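PDB 3LOV: protoporphyrinogen oxidase from Exiguobacterium sibiricum, which probably oxidises coproporphyrinogen III to coproporphyrin III with bound FAD and molecular oxygen, a step of coproporphyrin-dependent heme b biosynthesis. Local coordinates for residues Ser4-Ile9 / Asn31-Glu36; Glu39-Lys44 / Ile251-Pro256. All coordinates share one frame; numbering follows the deposited sequence.

Contact 1 of 2, residues Ser4-Ile9 / Asn31-Glu36; sequences SKRLVI and NITLLE. With FAD (flavin-adenine dinucleotide), chain B.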
loop_
_atom_site.group_PDB
_atom_site.type_symbol
_atom_site.label_atom_id
_atom_site.label_comp_id
_atom_site.label_asym_id
_atom_site.label_seq_id
_atom_site.Cartn_x
_atom_site.Cartn_y
_atom_site.Cartn_z
ATOM N N SER A 4 29.611 18.041 15.378
ATOM C CA SER A 4 28.841 18.133 16.625
ATOM C C SER A 4 27.329 17.836 16.440
ATOM O O SER A 4 26.629 17.558 17.410
ATOM C CB SER A 4 29.065 19.517 17.296
ATOM O OG SER A 4 28.345 20.564 16.662
ATOM N N LYS A 5 26.841 17.866 15.201
ATOM C CA LYS A 5 25.391 17.876 14.947
ATOM C C LYS A 5 24.830 16.473 14.848
ATOM O O LYS A 5 25.532 15.537 14.490
ATOM C CB LYS A 5 25.051 18.597 13.642
ATOM C CG LYS A 5 25.756 19.930 13.383
ATOM C CD LYS A 5 24.997 21.104 13.894
ATOM C CE LYS A 5 25.581 22.415 13.332
ATOM N NZ LYS A 5 25.356 23.532 14.299
ATOM N N ARG A 6 23.546 16.354 15.129
ATOM C CA ARG A 6 22.906 15.046 15.292
ATOM C C ARG A 6 21.564 15.002 14.560
ATOM O O ARG A 6 20.745 15.931 14.645
ATOM C CB ARG A 6 22.719 14.740 16.769
ATOM C CG ARG A 6 24.027 14.873 17.591
ATOM C CD ARG A 6 23.819 14.546 19.074
ATOM N NE ARG A 6 23.455 13.147 19.267
ATOM C CZ ARG A 6 24.317 12.133 19.195
ATOM N NH1 ARG A 6 25.641 12.333 18.937
ATOM N NH2 ARG A 6 23.857 10.898 19.393
ATOM N N LEU A 7 21.375 13.914 13.821
ATOM C CA LEU A 7 20.112 13.582 13.185
ATOM C C LEU A 7 19.415 12.534 14.042
ATOM O O LEU A 7 20.012 11.519 14.383
ATOM C CB LEU A 7 20.375 13.006 11.786
ATOM C CG LEU A 7 19.198 12.332 11.046
ATOM C CD1 LEU A 7 18.077 13.315 10.793
ATOM C CD2 LEU A 7 19.658 11.685 9.713
ATOM N N VAL A 8 18.162 12.763 14.406
ATOM C CA VAL A 8 17.365 11.708 15.032
ATOM C C VAL A 8 16.239 11.361 14.056
ATOM O O VAL A 8 15.467 12.243 13.620
ATOM C CB VAL A 8 16.732 12.135 16.400
ATOM C CG1 VAL A 8 15.878 11.015 16.961
ATOM C CG2 VAL A 8 17.806 12.534 17.434
ATOM N N ILE A 9 16.150 10.086 13.737
ATOM C CA ILE A 9 15.104 9.536 12.856
ATOM C C ILE A 9 14.117 8.887 13.792
ATOM O O ILE A 9 14.537 8.148 14.714
ATOM C CB ILE A 9 15.705 8.491 11.898
ATOM C CG1 ILE A 9 16.584 9.190 10.871
ATOM C CG2 ILE A 9 14.599 7.608 11.208
ATOM C CD1 ILE A 9 17.630 8.264 10.217
ATOM N N ASN A 31 26.033 12.330 13.183
ATOM C CA ASN A 31 25.591 11.322 14.141
ATOM C C ASN A 31 24.120 10.965 13.906
ATOM O O ASN A 31 23.311 11.878 13.720
ATOM C CB ASN A 31 25.763 11.885 15.564
ATOM C CG ASN A 31 27.212 12.360 15.836
ATOM O OD1 ASN A 31 28.091 11.531 16.148
ATOM N ND2 ASN A 31 27.473 13.684 15.644
ATOM N N ILE A 32 23.780 9.667 13.966
ATOM C CA ILE A 32 22.419 9.189 13.576
ATOM C C ILE A 32 21.881 8.303 14.663
ATOM O O ILE A 32 22.521 7.322 15.027
ATOM C CB ILE A 32 22.426 8.414 12.241
ATOM C CG1 ILE A 32 22.922 9.332 11.112
ATOM C CG2 ILE A 32 21.003 7.873 11.929
ATOM C CD1 ILE A 32 23.519 8.627 9.910
ATOM N N THR A 33 20.752 8.705 15.244
ATOM C CA THR A 33 20.037 7.874 16.206
ATOM C C THR A 33 18.627 7.622 15.685
ATOM O O THR A 33 18.004 8.530 15.112
ATOM C CB THR A 33 19.991 8.543 17.587
ATOM O OG1 THR A 33 21.331 8.794 18.036
ATOM C CG2 THR A 33 19.243 7.660 18.620
ATOM N N LEU A 34 18.156 6.389 15.838
ATOM C CA LEU A 34 16.796 6.019 15.423
ATOM C C LEU A 34 16.018 5.517 16.624
ATOM O O LEU A 34 16.414 4.529 17.272
ATOM C CB LEU A 34 16.810 4.955 14.336
ATOM C CG LEU A 34 15.463 4.635 13.674
ATOM C CD1 LEU A 34 15.634 4.311 12.173
ATOM C CD2 LEU A 34 14.703 3.534 14.420
ATOM N N LEU A 35 14.911 6.206 16.896
ATOM C CA LEU A 35 13.968 5.852 17.968
ATOM C C LEU A 35 12.760 5.078 17.421
ATOM O O LEU A 35 11.985 5.586 16.575
ATOM C CB LEU A 35 13.488 7.128 18.650
ATOM C CG LEU A 35 14.549 8.123 19.200
ATOM C CD1 LEU A 35 13.896 9.398 19.856
ATOM C CD2 LEU A 35 15.442 7.410 20.186
ATOM N N GLU A 36 12.580 3.861 17.915
ATOM C CA GLU A 36 11.428 3.021 17.572
ATOM C C GLU A 36 10.611 2.783 18.835
ATOM O O GLU A 36 11.180 2.386 19.835
ATOM C CB GLU A 36 11.911 1.684 16.998
ATOM C CG GLU A 36 10.870 0.581 16.872
ATOM C CD GLU A 36 9.549 0.997 16.192
ATOM O OE1 GLU A 36 9.585 1.641 15.131
ATOM O OE2 GLU A 36 8.473 0.615 16.701
HETATM P PA FAD B . 5.121 1.956 9.446
HETATM O O1A FAD B . 5.439 0.636 8.830
HETATM O O2A FAD B . 3.763 2.175 10.002
HETATM O O5B FAD B . 6.189 2.242 10.591
HETATM C C5B FAD B . 6.011 3.236 11.567
HETATM C C4B FAD B . 6.992 2.945 12.709
HETATM O O4B FAD B . 7.016 4.027 13.642
HETATM C C3B FAD B . 6.608 1.674 13.439
HETATM O O3B FAD B . 7.726 0.830 13.649
HETATM C C2B FAD B . 6.037 2.237 14.726
HETATM O O2B FAD B . 6.209 1.398 15.813
HETATM C C1B FAD B . 6.848 3.499 14.928
HETATM N N9A FAD B . 6.236 4.519 15.793
HETATM C C8A FAD B . 4.924 4.896 15.981
HETATM N N7A FAD B . 4.857 5.899 16.893
HETATM C C5A FAD B . 6.134 6.168 17.300
HETATM C C6A FAD B . 6.694 7.090 18.187
HETATM N N6A FAD B . 5.939 7.976 18.830
HETATM N N1A FAD B . 8.066 7.108 18.383
HETATM C C2A FAD B . 8.883 6.256 17.680
HETATM N N3A FAD B . 8.329 5.362 16.781
HETATM C C4A FAD B . 6.992 5.310 16.617
HETATM N N1 FAD B . 2.819 -1.565 0.170
HETATM C C2 FAD B . 3.334 -2.226 -0.911
HETATM O O2 FAD B . 4.227 -1.711 -1.598
HETATM N N3 FAD B . 2.838 -3.460 -1.250
HETATM C C4 FAD B . 1.838 -4.046 -0.564
HETATM O O4 FAD B . 1.469 -5.155 -0.901
HETATM C C4X FAD B . 1.274 -3.390 0.510
HETATM N N5 FAD B . 0.278 -4.007 1.249
HETATM C C5X FAD B . -0.258 -3.326 2.345
HETATM C C6 FAD B . -1.292 -3.911 3.085
HETATM C C7 FAD B . -1.841 -3.236 4.188
HETATM C C7M FAD B . -2.944 -3.873 4.983
HETATM C C8 FAD B . -1.332 -1.985 4.582
HETATM C C8M FAD B . -1.904 -1.215 5.759
HETATM C C9 FAD B . -0.293 -1.401 3.864
HETATM C C9A FAD B . 0.252 -2.056 2.737
HETATM N N10 FAD B . 1.296 -1.470 2.010
HETATM C C10 FAD B . 1.796 -2.144 0.889
HETATM C "C1'" FAD B . 1.881 -0.117 2.341
HETATM C "C2'" FAD B . 3.153 -0.325 3.199
HETATM O "O2'" FAD B . 2.788 -0.927 4.385
HETATM C "C3'" FAD B . 3.888 0.983 3.520
HETATM O "O3'" FAD B . 4.525 1.377 2.312
HETATM C "C4'" FAD B . 4.993 0.890 4.604
HETATM O "O4'" FAD B . 4.866 -0.171 5.532
HETATM C "C5'" FAD B . 5.043 2.144 5.454
HETATM O "O5'" FAD B . 6.153 2.069 6.312
HETATM P P FAD B . 6.468 3.289 7.263
HETATM O O1P FAD B . 6.206 4.617 6.603
HETATM O O2P FAD B . 7.797 3.167 7.969
HETATM O O3P FAD B . 5.319 3.177 8.423
HETATM O O HOH W 1 21.894 9.235 20.553
HETATM O O HOH W 2 21.734 11.434 16.665
#
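The beta-alpha-beta unit of a Rossmann-type dinucleotide-binding fold is exemplified by strands 6-9 and 31-35, parallel neighbours joined by the crossover helix 14-26. Its backbone ladder runs L7 N to N31 O (2.8 Å), T33 N to L7 O, I9 N to T33 O and L35 N to I9 O, each N-H meeting its carbonyl nearly along the C=O axis. R6 and V8 turn their backbones to the other neighbour, around strand 280-283. Where the ladder begins, the side chain of N31 reinforces it: ND2 reaches K5 O at 2.9 Å, with K5 O near the amide plane but ND2 41° above the carbonyl plane.

Apolar packing fills the face carrying L7, I9, I32 and L34. The side chains of I9 and I32 lie side by side, I9 CD1 being 3.8 Å from I32 CG2. I9 CG2 crosses obliquely to L34 CD1 at 3.6 Å; A20 and A23 of helix 14-26 cover this layer. On the opposite face, V8 CG1 meets L35 CD1 at 3.9 Å, the two side chains crossing obliquely.

Polar groups occupy the start of that opposite face. A bend at chi3 (65°) folds the R6 guanidinium back over N31, NH1 3.4 Å from CB, and in-plane water 1 links R6 NH2 to T33 OG1. Just past the second strand, E36 takes both adenosine ribose hydroxyls of FAD: O3B donates to OE1 at 2.5 Å and O2B to OE2 at 2.6 Å.

Contact 2 of 2, residues Glu39-Lys44 / Ile251-Pro256; sequences ERLGGK and IRLETP. With FAD (flavin-adenine dinucleotide), chain B.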
loop_
_atom_site.group_PDB
_atom_site.type_symbol
_atom_site.label_atom_id
_atom_site.label_comp_id
_atom_site.label_asym_id
_atom_site.label_seq_id
_atom_site.Cartn_x
_atom_site.Cartn_y
_atom_site.Cartn_z
ATOM N N GLU A 39 8.808 -3.107 20.265
ATOM C CA GLU A 39 9.840 -4.122 20.518
ATOM C C GLU A 39 10.668 -4.574 19.292
ATOM O O GLU A 39 11.525 -5.435 19.451
ATOM C CB GLU A 39 9.169 -5.365 21.075
ATOM C CG GLU A 39 8.436 -6.175 20.036
ATOM C CD GLU A 39 7.051 -5.688 19.777
ATOM O OE1 GLU A 39 6.757 -4.481 20.009
ATOM O OE2 GLU A 39 6.254 -6.530 19.328
ATOM N N ARG A 40 10.363 -4.062 18.087
ATOM C CA ARG A 40 10.939 -4.583 16.830
ATOM C C ARG A 40 10.992 -3.497 15.786
ATOM O O ARG A 40 10.267 -2.539 15.865
ATOM C CB ARG A 40 10.107 -5.747 16.269
ATOM C CG ARG A 40 8.677 -5.328 15.789
ATOM C CD ARG A 40 7.847 -6.520 15.339
ATOM N NE ARG A 40 8.307 -7.063 14.063
ATOM C CZ ARG A 40 8.011 -6.578 12.857
ATOM N NH1 ARG A 40 7.236 -5.516 12.695
ATOM N NH2 ARG A 40 8.527 -7.165 11.789
ATOM N N LEU A 41 11.898 -3.653 14.822
ATOM C CA LEU A 41 11.948 -2.817 13.629
ATOM C C LEU A 41 11.006 -3.427 12.593
ATOM O O LEU A 41 10.590 -4.564 12.746
ATOM C CB LEU A 41 13.373 -2.790 13.064
ATOM C CG LEU A 41 14.469 -2.190 13.927
ATOM C CD1 LEU A 41 15.847 -2.397 13.263
ATOM C CD2 LEU A 41 14.136 -0.726 14.187
ATOM N N GLY A 42 10.617 -2.665 11.579
ATOM C CA GLY A 42 9.809 -3.220 10.488
ATOM C C GLY A 42 8.467 -2.585 10.244
ATOM O O GLY A 42 7.971 -2.554 9.093
ATOM N N GLY A 43 7.875 -2.052 11.309
ATOM C CA GLY A 43 6.599 -1.386 11.183
ATOM C C GLY A 43 5.594 -2.401 10.700
ATOM O O GLY A 43 5.488 -3.507 11.240
ATOM N N LYS A 44 4.888 -2.050 9.641
ATOM C CA LYS A 44 3.894 -2.974 9.044
ATOM C C LYS A 44 4.457 -4.244 8.374
ATOM O O LYS A 44 3.714 -5.184 8.095
ATOM C CB LYS A 44 3.088 -2.178 8.009
ATOM C CG LYS A 44 2.202 -1.103 8.630
ATOM C CD LYS A 44 1.770 -0.076 7.573
ATOM C CE LYS A 44 0.827 1.015 8.037
ATOM N NZ LYS A 44 1.009 1.606 9.373
ATOM N N ILE A 251 20.327 2.367 17.133
ATOM C CA ILE A 251 18.906 2.001 17.074
ATOM C C ILE A 251 18.405 1.836 18.502
ATOM O O ILE A 251 18.902 0.960 19.207
ATOM C CB ILE A 251 18.644 0.625 16.375
ATOM C CG1 ILE A 251 19.267 0.529 14.969
ATOM C CG2 ILE A 251 17.154 0.311 16.380
ATOM C CD1 ILE A 251 18.453 0.970 13.882
ATOM N N ARG A 252 17.403 2.616 18.919
ATOM C CA ARG A 252 16.825 2.423 20.255
ATOM C C ARG A 252 15.423 1.838 20.146
ATOM O O ARG A 252 14.498 2.518 19.712
ATOM C CB ARG A 252 16.776 3.737 21.052
ATOM C CG ARG A 252 18.072 4.594 21.055
ATOM C CD ARG A 252 18.752 4.678 22.410
ATOM N NE ARG A 252 17.942 5.362 23.418
ATOM C CZ ARG A 252 17.909 6.680 23.613
ATOM N NH1 ARG A 252 18.636 7.507 22.862
ATOM N NH2 ARG A 252 17.118 7.180 24.565
ATOM N N LEU A 253 15.254 0.596 20.541
ATOM C CA LEU A 253 13.922 -0.010 20.539
ATOM C C LEU A 253 13.192 0.391 21.830
ATOM O O LEU A 253 13.795 0.912 22.766
ATOM C CB LEU A 253 14.019 -1.529 20.428
ATOM C CG LEU A 253 14.630 -2.131 19.173
ATOM C CD1 LEU A 253 14.768 -3.654 19.382
ATOM C CD2 LEU A 253 13.825 -1.778 17.899
ATOM N N GLU A 254 11.901 0.130 21.876
ATOM C CA GLU A 254 11.087 0.432 23.033
ATOM C C GLU A 254 11.336 1.861 23.517
ATOM O O GLU A 254 11.410 2.081 24.697
ATOM C CB GLU A 254 11.375 -0.570 24.175
ATOM C CG GLU A 254 11.100 -2.019 23.847
ATOM C CD GLU A 254 9.617 -2.420 23.877
ATOM O OE1 GLU A 254 8.737 -1.577 24.087
ATOM O OE2 GLU A 254 9.313 -3.608 23.660
ATOM N N THR A 255 11.481 2.822 22.609
ATOM C CA THR A 255 11.744 4.194 22.984
ATOM C C THR A 255 10.870 5.135 22.178
ATOM O O THR A 255 11.316 5.766 21.244
ATOM C CB THR A 255 13.207 4.554 22.821
ATOM O OG1 THR A 255 14.001 3.546 23.436
ATOM C CG2 THR A 255 13.507 5.903 23.473
ATOM N N PRO A 256 9.600 5.248 22.563
ATOM C CA PRO A 256 8.765 6.152 21.807
ATOM C C PRO A 256 9.185 7.586 22.010
ATOM O O PRO A 256 9.673 7.939 23.080
ATOM C CB PRO A 256 7.374 5.919 22.390
ATOM C CG PRO A 256 7.608 5.321 23.702
ATOM C CD PRO A 256 8.813 4.453 23.515
HETATM P PA FAD B . 5.121 1.956 9.446
HETATM O O1A FAD B . 5.439 0.636 8.830
HETATM O O2A FAD B . 3.763 2.175 10.002
HETATM O O5B FAD B . 6.189 2.242 10.591
HETATM C C5B FAD B . 6.011 3.236 11.567
HETATM C C4B FAD B . 6.992 2.945 12.709
HETATM O O4B FAD B . 7.016 4.027 13.642
HETATM C C3B FAD B . 6.608 1.674 13.439
HETATM O O3B FAD B . 7.726 0.830 13.649
HETATM C C2B FAD B . 6.037 2.237 14.726
HETATM O O2B FAD B . 6.209 1.398 15.813
HETATM C C1B FAD B . 6.848 3.499 14.928
HETATM N N9A FAD B . 6.236 4.519 15.793
HETATM C C8A FAD B . 4.924 4.896 15.981
HETATM N N7A FAD B . 4.857 5.899 16.893
HETATM C C5A FAD B . 6.134 6.168 17.300
HETATM C C6A FAD B . 6.694 7.090 18.187
HETATM N N6A FAD B . 5.939 7.976 18.830
HETATM N N1A FAD B . 8.066 7.108 18.383
HETATM C C2A FAD B . 8.883 6.256 17.680
HETATM N N3A FAD B . 8.329 5.362 16.781
HETATM C C4A FAD B . 6.992 5.310 16.617
HETATM N N1 FAD B . 2.819 -1.565 0.170
HETATM C C2 FAD B . 3.334 -2.226 -0.911
HETATM O O2 FAD B . 4.227 -1.711 -1.598
HETATM N N3 FAD B . 2.838 -3.460 -1.250
HETATM C C4 FAD B . 1.838 -4.046 -0.564
HETATM O O4 FAD B . 1.469 -5.155 -0.901
HETATM C C4X FAD B . 1.274 -3.390 0.510
HETATM N N5 FAD B . 0.278 -4.007 1.249
HETATM C C5X FAD B . -0.258 -3.326 2.345
HETATM C C6 FAD B . -1.292 -3.911 3.085
HETATM C C7 FAD B . -1.841 -3.236 4.188
HETATM C C7M FAD B . -2.944 -3.873 4.983
HETATM C C8 FAD B . -1.332 -1.985 4.582
HETATM C C8M FAD B . -1.904 -1.215 5.759
HETATM C C9 FAD B . -0.293 -1.401 3.864
HETATM C C9A FAD B . 0.252 -2.056 2.737
HETATM N N10 FAD B . 1.296 -1.470 2.010
HETATM C C10 FAD B . 1.796 -2.144 0.889
HETATM C "C1'" FAD B . 1.881 -0.117 2.341
HETATM C "C2'" FAD B . 3.153 -0.325 3.199
HETATM O "O2'" FAD B . 2.788 -0.927 4.385
HETATM C "C3'" FAD B . 3.888 0.983 3.520
HETATM O "O3'" FAD B . 4.525 1.377 2.312
HETATM C "C4'" FAD B . 4.993 0.890 4.604
HETATM O "O4'" FAD B . 4.866 -0.171 5.532
HETATM C "C5'" FAD B . 5.043 2.144 5.454
HETATM O "O5'" FAD B . 6.153 2.069 6.312
HETATM P P FAD B . 6.468 3.289 7.263
HETATM O O1P FAD B . 6.206 4.617 6.603
HETATM O O2P FAD B . 7.797 3.167 7.969
HETATM O O3P FAD B . 5.319 3.177 8.423
#
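E39 opens the segment at the protein surface, and what it meets is another acid. E254 is bent at chi2 (-78°), which curls its carboxylate over the E39 backbone until OE2 stands 3.1 Å from E39 CB. The first bond of the E39 side chain points away, with CG in the crowded position between backbone N and carbonyl carbon, yet E39 OE1 is 4.5 Å from E254 OE2. Two like charges this close may raise the proton affinity of one of them. The carbonyl E39 O, meanwhile, faces a methyl, L253 CD1, at 3.7 Å.

The R40 side chain starts off away from 251-256. Its guanidinium presents an edge to G43 O, a weak bond from NH1, while NH2 bonds to V45 O and forms a salt bridge with E236; the arginine thus joins this loop to V45 just after it and to helix 235-245. Toward 251-256 it offers backbone, its C atom resting against L253 CD2.

L41 carries the apolar contact. Its CD2 meets I251 CG2 tip to tip at 3.9 Å and, crossing at about a right angle, L253 CD2 at 3.9 Å, with I239 of helix 235-245 also touching L41. R40 to G43 (RLGG) form the arginine-x-Gly-Gly motif that follows the Rossmann beta-alpha-beta unit in flavin-containing amine oxidases.

G42, at phi 121°, adopts a backbone shape that calls for glycine and bonds through its backbone to G12. G43, having no side chain, admits the pyrophosphate, FAD O1A lying 3.3 Å from its CA. K44 then grips one phosphate twice: its backbone N donates to O1A at 2.9 Å, nearly straight at 168°, and the side chain curls at its end to bring NZ within 2.9 Å of O2A.

Contact 1 is core and contact 2 is surface, though they meet in one parallel sheet: strand 31-35 lies between strands 6-10 and 250-252, so L34 O probably accepts from R252 N and E36 O from T255 N. The chemistry follows the position. Within the sheet, 4-9 and 31-36 are joined by a regular backbone ladder; at the edge strand 250-252 and just past it, 251-256 meets the irregular loop 39-44 through leucine and isoleucine methyls and two crowded acids. E36 CG also packs on L253 CD2. Both touch the adenine of FAD, through L35 and P256, but their hydrogen bonds differ: contact 1 takes the ribose hydroxyls, contact 2 the adjoining phosphate.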